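Local coordinates for clostripain-related protein (Bacteroides thetaiotaomicron, PDB 6N9J) that probably hydrolyses peptide bonds as a secreted C11 (clostripain-family) cysteine protease and is blocked by an irreversible peptide inhibitor, at residues 47-52 with 98-103; 62-67 with 71-76; 145-150 with 173-178; 153-158 with 208-213. All blocks are in the same frame, centred on the assembly; numbering follows the deposited sequence.

Contact 1: residues 47-52 with 98-103; sequences NLLVYM and SHYPAD
Tyr100 meets the side chains of Asn47 and Leu49 obliquely. It is the first residue past helix 86-99 to leave helical angles. Its CG stands anti to its own carbonyl carbon (chi1 -65°), which turns the ring toward strand 46-53. CB already meets the Asn47 amide, with Tyr100 CB 4.1 Å from Asn47 ND2. The two sides of the ring then find different partners. Tyr100 CD1 is 3.7 Å from Asn47 OD1, a packing contact and not a hydrogen bond. The amide is tilted 47° from the ring plane. On the other side, Tyr100 CD2 is 4.0 Å from Leu49 CD2, an apolar contact. Further out, Tyr100 CE2 packs on Ile75 CD1 and Tyr100 CZ on Arg62 CD, on and just past the neighbouring hairpin.

The setting is the central sheet of an alpha/beta/alpha sandwich, the caspase-like fold of clan CD proteases. Strand 46-53 runs parallel to strand 9-18 and antiparallel to strand 59-65. Asn47 and Leu49 share the face that Tyr100 covers. Leu48 and Val50 point to the opposite face and touch Met38 and Met34.

The polar atoms of Asn47 are satisfied away from the tyrosine. ND2 bonds to Thr12 OG1, and OD1 is held by Arg62 NH2. Both ends of the amide are thus tied, which should fix its rotation. Thr12 OG1 also bonds to Tyr100 O, so one hydroxyl serves both segments.

Contact 2: residues 62-67 with 71-76; sequences RLRKDK and VQDVIA
Arg64 and Asp73 form a salt bridge across two antiparallel strands. They sit diagonally, because the backbone pairs are Arg62 with Asp73 and Arg64 with Val71, both hydrogen-bonded. Arg64 starts with CG anti to its backbone N (chi1 -163°). The chain then bends at its second and third torsions, and this folds the guanidinium back over the sheet to the carboxylate. The grip is side-on and uses two nitrogens. Arg64 NH1 is 2.9 Å from Asp73 OD1, which lies near the guanidinium plane and is met on its syn lone pair at a fairly straight 159°. Arg64 NE is 2.9 Å from Asp73 OD2 but approaches from out of the carboxylate plane. The two flat groups are inclined 28° to each other, so the pairing is twisted. Val71 CG1 comes obliquely to the same guanidinium, 3.9 Å from Arg64 NH1.

The other face carries Leu63 and Gln72, a non-hydrogen-bonded pair. Their side chains run side by side in the same direction, with Leu63 CD2 3.7 Å from Gln72 CG. Both reach Ile35 of helix 24-37. Past the paired strands, Ile75 turns its CD1 to Arg62 CB, 4.0 Å away.

Arg62 N donates to Asp73 O at 2.8 Å. A classic beta bulge follows, where Ile75 and Ala76 sit together opposite Leu60. The whole is a beta hairpin of strands 59-65 and 70-74, joined to the central sheet through strand 59-65, which pairs with 46-53.

Contact 3: residues 145-150 with 173-178; sequences EALSVA and RNRADY
Leu147 and Ser148 pack against the length of the Arg175 side chain. The apolar part of the contact is made by the arginine methylenes. Arg175 CG is 3.8 Å from Leu147 CD1, and Arg175 CD is 3.8 Å from Leu147 CB. The arginine bends at its second torsion (chi2 -56°) and is extended beyond it, so that its shaft lies on the leucine and its head reaches the next residue. Leu147 also touches Phe93 of helix 86-99 and Phe153.

The second kind of contact is face packing. One face of the guanidinium lies on the backbone of the turn. Ser148 CA sits 3.6 Å above its plane, over its centre, and Ser148 CB comes within 3.3 Å of Arg175 NH1. No hydrogen bond crosses between the two segments.

Both segments run mainly through connections in the alpha/beta fold. Residues 145-150 carry the chain from helix 140-146 toward strand 155-159. Residues 173-178 lead from helix 166-171 into strand 178-181, the parallel neighbour of 155-159.

Hydrogen bonds hold each partner in place. Arg175 NE bonds to Asn144 OD1, which should steady the head group. An alanine in place of Arg175 would probably leave Asn144 OD1 without this donor and open a gap beside Leu147 and Ser148. Ser148 OG donates to Glu145 O at 2.6 Å. With chi1 82°, this hydroxyl folds back onto its own turn; the same carbonyl also accepts from Ser148 N. Glu145 OE2 forms a salt bridge with Lys90, and its carboxylate does not touch Arg175.

Contact 4: residues 153-158 with 208-213; sequences FDFILF and VSIAEN
Ile210 sets its terminal methyl on the face of the Phe155 ring. This is a CH-pi contact: Ile210 CD1 is 3.6 Å from the ring centroid and 17° off the normal. The nearest ring atom is Phe155 CE1, 3.5 Å from Ile210 CD1, so the methyl is shifted a little toward that rim. The two side chains cross at about a right angle. The other branch of the isoleucine serves a second partner, with Ile210 CG2 3.9 Å from Leu157 CD2.

The torsions explain this division. In Ile210, CG2 is anti to the backbone N while CG1 is anti to the carbonyl carbon, so the branches diverge toward two residues of the strand. In Phe155, CG stands between the backbone N and the carbonyl carbon (chi1 66°), which brings the ring toward the helix.

Phe155 and Leu157 alternate with Ile156, which points to the other side of the sheet and packs on Val107 and Phe109. The contact thus seats helix 206-221 on one face of the central sheet, a helix-on-sheet layer of the caspase-like alpha/beta/alpha sandwich. All three touching residues are buried. Replacing the phenylalanine by alanine would probably leave Ile210 CD1 without its ring face and open a gap between strand and helix.

A second shell surrounds these groups. Ile180 of the adjoining strand 178-181 touches both Phe155 and Leu157. Leu200 of helix 193-200 packs on Ile210. Separately, within helix 206-221, Asn213 ND2 donates to Ser209 O at 2.7 Å, nearly straight at 176°. Asn213 N reaches that carbonyl from the opposite face of its plane.

Overall arrangement
Contact 4 is the buried one, made wholly of apolar side chains between the central sheet and a helix. Contacts 1, 2 and 3 are partly buried and bring in polar or charged groups. Contacts 1 and 2 touch, since strands 46-53 and 59-65 are neighbours in the sheet. Contact 2 lies further out: its centre is about 26 Å from the centre of the chain, and it adds a salt bridge to strand pairing. Contacts 3 and 4 meet through backbone bonds between residues 153-156 and 177-178. Their segments alternate along the chain. Contact 3 uses an arginine for packing, whereas contact 2 uses one for charge pairing.

Contact 1: residues 47-52 with 98-103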
# COMPACT_ATOMS: atom_id res chain seq x y z
N ASN A 47 -18.91 3.15 -9.03
CA ASN A 47 -18.79 1.71 -9.18
C ASN A 47 -17.72 1.10 -8.27
O ASN A 47 -16.53 1.32 -8.46
CB ASN A 47 -18.48 1.35 -10.64
CG ASN A 47 -19.35 2.11 -11.62
OD1 ASN A 47 -20.56 1.86 -11.73
ND2 ASN A 47 -18.75 3.02 -12.36
N LEU A 48 -18.16 0.34 -7.27
CA LEU A 48 -17.24 -0.42 -6.43
C LEU A 48 -17.14 -1.86 -6.93
O LEU A 48 -18.08 -2.63 -6.78
CB LEU A 48 -17.69 -0.38 -4.96
CG LEU A 48 -16.76 -1.11 -3.98
CD1 LEU A 48 -15.36 -0.49 -3.98
CD2 LEU A 48 -17.39 -1.06 -2.59
N LEU A 49 -16.00 -2.19 -7.53
CA LEU A 49 -15.74 -3.53 -8.06
C LEU A 49 -14.81 -4.28 -7.11
O LEU A 49 -13.94 -3.69 -6.49
CB LEU A 49 -15.14 -3.45 -9.47
CG LEU A 49 -16.12 -3.24 -10.65
CD1 LEU A 49 -17.18 -2.18 -10.42
CD2 LEU A 49 -15.36 -2.92 -11.93
N VAL A 50 -15.01 -5.58 -6.98
CA VAL A 50 -14.16 -6.39 -6.11
C VAL A 50 -13.75 -7.66 -6.84
O VAL A 50 -14.62 -8.46 -7.25
CB VAL A 50 -14.85 -6.76 -4.78
CG1 VAL A 50 -13.89 -7.48 -3.84
CG2 VAL A 50 -15.44 -5.54 -4.09
N TYR A 51 -12.44 -7.82 -7.03
CA TYR A 51 -11.88 -9.09 -7.47
C TYR A 51 -11.41 -9.87 -6.26
O TYR A 51 -10.52 -9.43 -5.53
CB TYR A 51 -10.72 -8.90 -8.45
CG TYR A 51 -9.98 -10.20 -8.72
CD1 TYR A 51 -10.48 -11.12 -9.63
CD2 TYR A 51 -8.80 -10.51 -8.04
CE1 TYR A 51 -9.82 -12.31 -9.88
CE2 TYR A 51 -8.14 -11.70 -8.28
CZ TYR A 51 -8.64 -12.59 -9.20
OH TYR A 51 -7.98 -13.78 -9.43
N MET A 52 -12.00 -11.04 -6.03
CA MET A 52 -11.81 -11.75 -4.78
C MET A 52 -11.23 -13.15 -5.01
O MET A 52 -11.89 -14.01 -5.60
CB MET A 52 -13.14 -11.84 -4.03
CG MET A 52 -13.21 -12.93 -2.97
SD MET A 52 -12.65 -12.37 -1.37
CE MET A 52 -14.12 -11.65 -0.69
N SER A 98 -13.30 -1.91 -18.52
CA SER A 98 -14.05 -1.91 -19.77
C SER A 98 -15.55 -1.96 -19.52
O SER A 98 -16.31 -1.28 -20.19
CB SER A 98 -13.64 -3.09 -20.65
OG SER A 98 -12.37 -2.86 -21.21
N HIS A 99 -15.96 -2.78 -18.56
CA HIS A 99 -17.38 -2.88 -18.24
C HIS A 99 -17.85 -1.62 -17.53
O HIS A 99 -19.02 -1.27 -17.59
CB HIS A 99 -17.67 -4.11 -17.38
CG HIS A 99 -17.80 -5.38 -18.16
ND1 HIS A 99 -16.73 -5.97 -18.80
CD2 HIS A 99 -18.87 -6.17 -18.41
CE1 HIS A 99 -17.13 -7.07 -19.41
NE2 HIS A 99 -18.43 -7.22 -19.19
N TYR A 100 -16.94 -0.95 -16.83
CA TYR A 100 -17.34 0.21 -16.04
C TYR A 100 -16.37 1.37 -16.20
O TYR A 100 -15.61 1.70 -15.28
CB TYR A 100 -17.50 -0.20 -14.57
CG TYR A 100 -18.64 -1.19 -14.42
CD1 TYR A 100 -19.95 -0.75 -14.33
CD2 TYR A 100 -18.40 -2.56 -14.44
CE1 TYR A 100 -20.99 -1.65 -14.23
CE2 TYR A 100 -19.43 -3.46 -14.35
CZ TYR A 100 -20.72 -3.01 -14.24
OH TYR A 100 -21.75 -3.92 -14.14
N PRO A 101 -16.40 2.02 -17.37
CA PRO A 101 -15.62 3.24 -17.57
C PRO A 101 -16.14 4.34 -16.65
O PRO A 101 -17.31 4.31 -16.24
CB PRO A 101 -15.88 3.61 -19.05
CG PRO A 101 -16.60 2.44 -19.64
CD PRO A 101 -17.28 1.73 -18.52
N ALA A 102 -15.29 5.31 -16.34
CA ALA A 102 -15.70 6.42 -15.48
C ALA A 102 -14.84 7.65 -15.74
O ALA A 102 -13.89 7.59 -16.52
CB ALA A 102 -15.63 6.01 -14.02
N ASP A 103 -15.17 8.75 -15.09
CA ASP A 103 -14.37 9.95 -15.23
C ASP A 103 -13.08 9.88 -14.41
O ASP A 103 -12.09 10.52 -14.76
CB ASP A 103 -15.19 11.18 -14.84
CG ASP A 103 -16.38 11.38 -15.75
OD1 ASP A 103 -16.21 11.22 -16.98
OD2 ASP A 103 -17.48 11.66 -15.23

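Contact 2: residues 62-67 with 71-76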
# COMPACT_ATOMS: atom_id res chain seq x y z
N ARG A 62 -19.46 -6.55 -8.82
CA ARG A 62 -19.79 -5.17 -8.58
C ARG A 62 -20.89 -5.12 -7.53
O ARG A 62 -21.86 -5.89 -7.60
CB ARG A 62 -20.25 -4.48 -9.87
CG ARG A 62 -20.77 -3.07 -9.67
CD ARG A 62 -21.30 -2.46 -10.95
NE ARG A 62 -21.67 -1.06 -10.76
CZ ARG A 62 -22.88 -0.65 -10.38
NH1 ARG A 62 -23.84 -1.55 -10.16
NH2 ARG A 62 -23.12 0.64 -10.22
N LEU A 63 -20.74 -4.22 -6.56
CA LEU A 63 -21.74 -4.06 -5.52
C LEU A 63 -22.80 -3.05 -5.95
O LEU A 63 -22.48 -1.93 -6.33
CB LEU A 63 -21.08 -3.62 -4.21
CG LEU A 63 -20.01 -4.59 -3.68
CD1 LEU A 63 -19.43 -4.11 -2.36
CD2 LEU A 63 -20.60 -5.97 -3.54
N ARG A 64 -24.06 -3.46 -5.90
CA ARG A 64 -25.14 -2.62 -6.39
C ARG A 64 -26.24 -2.56 -5.33
O ARG A 64 -26.44 -3.51 -4.58
CB ARG A 64 -25.67 -3.18 -7.71
CG ARG A 64 -26.50 -2.21 -8.53
CD ARG A 64 -27.82 -2.83 -8.94
NE ARG A 64 -27.72 -4.27 -9.18
CZ ARG A 64 -28.76 -5.10 -9.16
NH1 ARG A 64 -28.58 -6.39 -9.39
NH2 ARG A 64 -29.98 -4.64 -8.92
N LYS A 65 -26.94 -1.43 -5.25
CA LYS A 65 -28.04 -1.32 -4.31
C LYS A 65 -29.40 -1.51 -4.98
O LYS A 65 -29.69 -0.94 -6.03
CB LYS A 65 -28.00 0.03 -3.59
CG LYS A 65 -27.90 -0.08 -2.08
CD LYS A 65 -27.80 1.30 -1.41
CE LYS A 65 -26.62 2.10 -1.94
NZ LYS A 65 -26.57 3.48 -1.37
N ASP A 66 -30.24 -2.34 -4.36
CA ASP A 66 -31.62 -2.52 -4.78
C ASP A 66 -32.46 -1.46 -4.06
O ASP A 66 -32.98 -0.54 -4.69
CB ASP A 66 -32.10 -3.94 -4.45
CG ASP A 66 -33.45 -4.28 -5.06
OD1 ASP A 66 -34.31 -3.38 -5.21
OD2 ASP A 66 -33.66 -5.46 -5.41
N LYS A 67 -32.58 -1.61 -2.75
CA LYS A 67 -33.19 -0.59 -1.92
C LYS A 67 -32.21 -0.24 -0.80
O LYS A 67 -31.35 0.63 -0.95
CB LYS A 67 -34.53 -1.07 -1.35
N VAL A 71 -26.40 -5.80 -3.46
CA VAL A 71 -26.37 -7.05 -4.20
C VAL A 71 -25.05 -7.21 -4.94
O VAL A 71 -24.55 -6.25 -5.53
CB VAL A 71 -27.53 -7.11 -5.21
CG1 VAL A 71 -27.39 -8.30 -6.16
CG2 VAL A 71 -28.86 -7.16 -4.46
N GLN A 72 -24.47 -8.41 -4.90
CA GLN A 72 -23.21 -8.68 -5.58
C GLN A 72 -23.40 -9.17 -7.02
O GLN A 72 -23.49 -10.37 -7.26
CB GLN A 72 -22.41 -9.73 -4.80
CG GLN A 72 -22.13 -9.35 -3.36
CD GLN A 72 -21.45 -10.45 -2.57
OE1 GLN A 72 -20.70 -11.26 -3.13
NE2 GLN A 72 -21.70 -10.50 -1.27
N ASP A 73 -23.46 -8.24 -7.97
CA ASP A 73 -23.54 -8.62 -9.38
C ASP A 73 -22.20 -9.18 -9.84
O ASP A 73 -21.15 -8.56 -9.67
CB ASP A 73 -23.94 -7.43 -10.25
CG ASP A 73 -25.45 -7.11 -10.19
OD1 ASP A 73 -26.24 -8.00 -9.78
OD2 ASP A 73 -25.83 -5.98 -10.55
N VAL A 74 -22.24 -10.37 -10.42
CA VAL A 74 -21.05 -11.03 -10.92
C VAL A 74 -20.74 -10.61 -12.37
O VAL A 74 -21.55 -10.82 -13.28
CB VAL A 74 -21.19 -12.57 -10.84
CG1 VAL A 74 -19.95 -13.26 -11.41
CG2 VAL A 74 -21.47 -12.99 -9.41
N ILE A 75 -19.58 -10.00 -12.55
CA ILE A 75 -19.10 -9.59 -13.86
C ILE A 75 -18.42 -10.76 -14.55
O ILE A 75 -18.71 -11.09 -15.69
CB ILE A 75 -18.12 -8.42 -13.74
CG1 ILE A 75 -18.80 -7.24 -13.05
CG2 ILE A 75 -17.56 -8.04 -15.11
CD1 ILE A 75 -17.87 -6.16 -12.58
N ALA A 76 -17.52 -11.41 -13.82
CA ALA A 76 -16.79 -12.54 -14.37
C ALA A 76 -16.39 -13.52 -13.27
O ALA A 76 -16.20 -13.15 -12.11
CB ALA A 76 -15.57 -12.07 -15.15

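Contact 3: residues 145-150 with 173-178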
# COMPACT_ATOMS: atom_id res chain seq x y z
N GLU A 145 4.02 -3.19 -14.95
CA GLU A 145 3.65 -3.65 -16.28
C GLU A 145 2.15 -3.96 -16.35
O GLU A 145 1.49 -3.66 -17.35
CB GLU A 145 4.47 -4.87 -16.69
CG GLU A 145 4.00 -5.57 -17.97
CD GLU A 145 3.96 -4.64 -19.18
OE1 GLU A 145 4.76 -3.68 -19.22
OE2 GLU A 145 3.12 -4.87 -20.09
N ALA A 146 1.62 -4.57 -15.30
CA ALA A 146 0.19 -4.88 -15.29
C ALA A 146 -0.60 -3.58 -15.29
O ALA A 146 -1.52 -3.40 -16.07
CB ALA A 146 -0.19 -5.75 -14.10
N LEU A 147 -0.18 -2.65 -14.43
CA LEU A 147 -0.81 -1.34 -14.35
C LEU A 147 -0.80 -0.57 -15.69
O LEU A 147 -1.53 0.40 -15.85
CB LEU A 147 -0.11 -0.51 -13.27
CG LEU A 147 -0.46 -0.86 -11.83
CD1 LEU A 147 0.47 -0.10 -10.89
CD2 LEU A 147 -1.89 -0.51 -11.52
N SER A 148 0.02 -1.02 -16.64
CA SER A 148 0.18 -0.31 -17.90
C SER A 148 -1.05 -0.43 -18.81
O SER A 148 -1.25 0.40 -19.68
CB SER A 148 1.42 -0.81 -18.66
OG SER A 148 1.15 -2.00 -19.38
N VAL A 149 -1.85 -1.48 -18.61
CA VAL A 149 -3.07 -1.68 -19.39
C VAL A 149 -4.27 -1.08 -18.68
O VAL A 149 -5.38 -1.08 -19.19
CB VAL A 149 -3.36 -3.18 -19.65
CG1 VAL A 149 -2.15 -3.88 -20.25
CG2 VAL A 149 -3.82 -3.86 -18.38
N ALA A 150 -4.03 -0.58 -17.47
CA ALA A 150 -5.07 0.01 -16.65
C ALA A 150 -5.18 1.51 -16.94
O ALA A 150 -4.25 2.10 -17.49
CB ALA A 150 -4.78 -0.23 -15.17
N ARG A 173 5.39 5.77 -10.10
CA ARG A 173 4.90 7.15 -10.02
C ARG A 173 3.99 7.57 -11.18
O ARG A 173 3.12 8.44 -11.01
CB ARG A 173 6.07 8.14 -9.91
CG ARG A 173 6.92 8.25 -11.17
CD ARG A 173 8.22 8.99 -10.91
NE ARG A 173 9.02 9.13 -12.13
CZ ARG A 173 9.73 8.15 -12.66
NH1 ARG A 173 9.76 6.95 -12.09
NH2 ARG A 173 10.42 8.36 -13.77
N ASN A 174 4.18 6.97 -12.36
CA ASN A 174 3.39 7.36 -13.53
C ASN A 174 2.05 6.63 -13.62
O ASN A 174 1.32 6.78 -14.61
CB ASN A 174 4.20 7.12 -14.81
CG ASN A 174 5.39 8.05 -14.94
OD1 ASN A 174 5.28 9.26 -14.69
ND2 ASN A 174 6.54 7.50 -15.32
N ARG A 175 1.73 5.85 -12.59
CA ARG A 175 0.50 5.05 -12.60
C ARG A 175 -0.63 5.68 -11.78
O ARG A 175 -1.80 5.34 -11.99
CB ARG A 175 0.78 3.65 -12.06
CG ARG A 175 1.77 2.88 -12.89
CD ARG A 175 1.31 2.81 -14.33
NE ARG A 175 2.24 2.02 -15.12
CZ ARG A 175 2.45 2.20 -16.42
NH1 ARG A 175 3.32 1.43 -17.06
NH2 ARG A 175 1.79 3.15 -17.08
N ALA A 176 -0.28 6.55 -10.84
CA ALA A 176 -1.29 7.18 -9.99
C ALA A 176 -0.85 8.57 -9.51
O ALA A 176 0.34 8.86 -9.48
CB ALA A 176 -1.59 6.30 -8.80
N ASP A 177 -1.83 9.40 -9.14
CA ASP A 177 -1.53 10.70 -8.56
C ASP A 177 -1.17 10.63 -7.08
O ASP A 177 -0.47 11.49 -6.57
CB ASP A 177 -2.71 11.65 -8.76
CG ASP A 177 -3.05 11.87 -10.22
OD1 ASP A 177 -2.11 12.01 -11.03
OD2 ASP A 177 -4.25 11.89 -10.55
N TYR A 178 -1.68 9.63 -6.37
CA TYR A 178 -1.45 9.53 -4.93
C TYR A 178 -1.31 8.08 -4.50
O TYR A 178 -1.97 7.20 -5.05
CB TYR A 178 -2.59 10.19 -4.14
CG TYR A 178 -2.77 11.66 -4.46
CD1 TYR A 178 -2.08 12.63 -3.75
CD2 TYR A 178 -3.63 12.08 -5.48
CE1 TYR A 178 -2.22 13.98 -4.05
CE2 TYR A 178 -3.79 13.43 -5.79
CZ TYR A 178 -3.06 14.37 -5.06
OH TYR A 178 -3.19 15.72 -5.33

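Contact 4: residues 153-158 with 208-213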
# COMPACT_ATOMS: atom_id res chain seq x y z
N PHE A 153 -4.71 6.22 -12.37
CA PHE A 153 -5.51 6.31 -11.15
C PHE A 153 -5.37 7.63 -10.40
O PHE A 153 -4.27 8.20 -10.31
CB PHE A 153 -5.16 5.16 -10.21
CG PHE A 153 -5.52 3.80 -10.75
CD1 PHE A 153 -6.84 3.38 -10.75
CD2 PHE A 153 -4.53 2.94 -11.24
CE1 PHE A 153 -7.17 2.12 -11.25
CE2 PHE A 153 -4.86 1.69 -11.72
CZ PHE A 153 -6.19 1.28 -11.73
N ASP A 154 -6.49 8.11 -9.87
CA ASP A 154 -6.45 9.19 -8.90
C ASP A 154 -5.67 8.75 -7.66
O ASP A 154 -4.96 9.56 -7.05
CB ASP A 154 -7.87 9.64 -8.52
CG ASP A 154 -8.58 10.37 -9.66
OD1 ASP A 154 -8.18 10.19 -10.83
OD2 ASP A 154 -9.55 11.12 -9.38
N PHE A 155 -5.81 7.48 -7.29
CA PHE A 155 -5.10 6.97 -6.12
C PHE A 155 -4.90 5.46 -6.16
O PHE A 155 -5.68 4.72 -6.76
CB PHE A 155 -5.83 7.34 -4.82
CG PHE A 155 -7.18 6.69 -4.68
CD1 PHE A 155 -7.29 5.40 -4.19
CD2 PHE A 155 -8.33 7.37 -5.05
CE1 PHE A 155 -8.53 4.79 -4.08
CE2 PHE A 155 -9.58 6.76 -4.94
CZ PHE A 155 -9.68 5.47 -4.45
N ILE A 156 -3.84 5.01 -5.48
CA ILE A 156 -3.65 3.60 -5.19
C ILE A 156 -3.54 3.43 -3.67
O ILE A 156 -2.76 4.10 -3.00
CB ILE A 156 -2.39 3.06 -5.88
CG1 ILE A 156 -2.56 3.11 -7.39
CG2 ILE A 156 -2.07 1.66 -5.43
CD1 ILE A 156 -1.28 2.79 -8.14
N LEU A 157 -4.36 2.56 -3.11
CA LEU A 157 -4.24 2.25 -1.68
C LEU A 157 -3.65 0.86 -1.54
O LEU A 157 -4.23 -0.11 -2.02
CB LEU A 157 -5.59 2.35 -0.97
CG LEU A 157 -5.70 1.69 0.41
CD1 LEU A 157 -4.88 2.43 1.47
CD2 LEU A 157 -7.15 1.60 0.85
N PHE A 158 -2.46 0.77 -0.93
CA PHE A 158 -1.90 -0.52 -0.62
C PHE A 158 -2.36 -0.96 0.75
O PHE A 158 -1.88 -0.46 1.77
CB PHE A 158 -0.36 -0.51 -0.67
CG PHE A 158 0.20 -0.55 -2.06
CD1 PHE A 158 0.09 -1.69 -2.83
CD2 PHE A 158 0.86 0.55 -2.58
CE1 PHE A 158 0.62 -1.75 -4.11
CE2 PHE A 158 1.39 0.50 -3.87
CZ PHE A 158 1.27 -0.66 -4.63
N VAL A 208 -6.53 11.66 0.96
CA VAL A 208 -6.56 12.16 2.32
C VAL A 208 -7.75 11.58 3.07
O VAL A 208 -7.61 11.13 4.21
CB VAL A 208 -6.62 13.71 2.35
CG1 VAL A 208 -6.81 14.22 3.77
CG2 VAL A 208 -5.35 14.30 1.75
N SER A 209 -8.92 11.58 2.43
CA SER A 209 -10.13 11.01 3.02
C SER A 209 -9.94 9.55 3.41
O SER A 209 -10.38 9.12 4.48
CB SER A 209 -11.33 11.11 2.07
OG SER A 209 -11.58 12.45 1.72
N ILE A 210 -9.31 8.78 2.52
CA ILE A 210 -9.08 7.36 2.76
C ILE A 210 -8.17 7.21 3.97
O ILE A 210 -8.46 6.40 4.88
CB ILE A 210 -8.47 6.67 1.51
CG1 ILE A 210 -9.50 6.60 0.38
CG2 ILE A 210 -7.93 5.25 1.86
CD1 ILE A 210 -8.92 6.34 -1.02
N ALA A 211 -7.11 8.01 4.02
CA ALA A 211 -6.11 7.96 5.09
C ALA A 211 -6.71 8.29 6.45
O ALA A 211 -6.51 7.56 7.42
CB ALA A 211 -4.98 8.91 4.79
N GLU A 212 -7.45 9.40 6.51
CA GLU A 212 -8.06 9.84 7.75
C GLU A 212 -9.01 8.80 8.29
O GLU A 212 -9.04 8.55 9.49
CB GLU A 212 -8.80 11.18 7.54
CG GLU A 212 -7.89 12.41 7.45
CD GLU A 212 -7.48 12.97 8.82
OE1 GLU A 212 -8.02 12.53 9.85
OE2 GLU A 212 -6.62 13.88 8.85
N ASN A 213 -9.81 8.20 7.41
CA ASN A 213 -10.81 7.23 7.84
C ASN A 213 -10.15 5.91 8.22
O ASN A 213 -10.53 5.27 9.20
CB ASN A 213 -11.88 7.02 6.75
CG ASN A 213 -12.91 8.13 6.73
OD1 ASN A 213 -13.91 8.09 7.44
ND2 ASN A 213 -12.67 9.15 5.92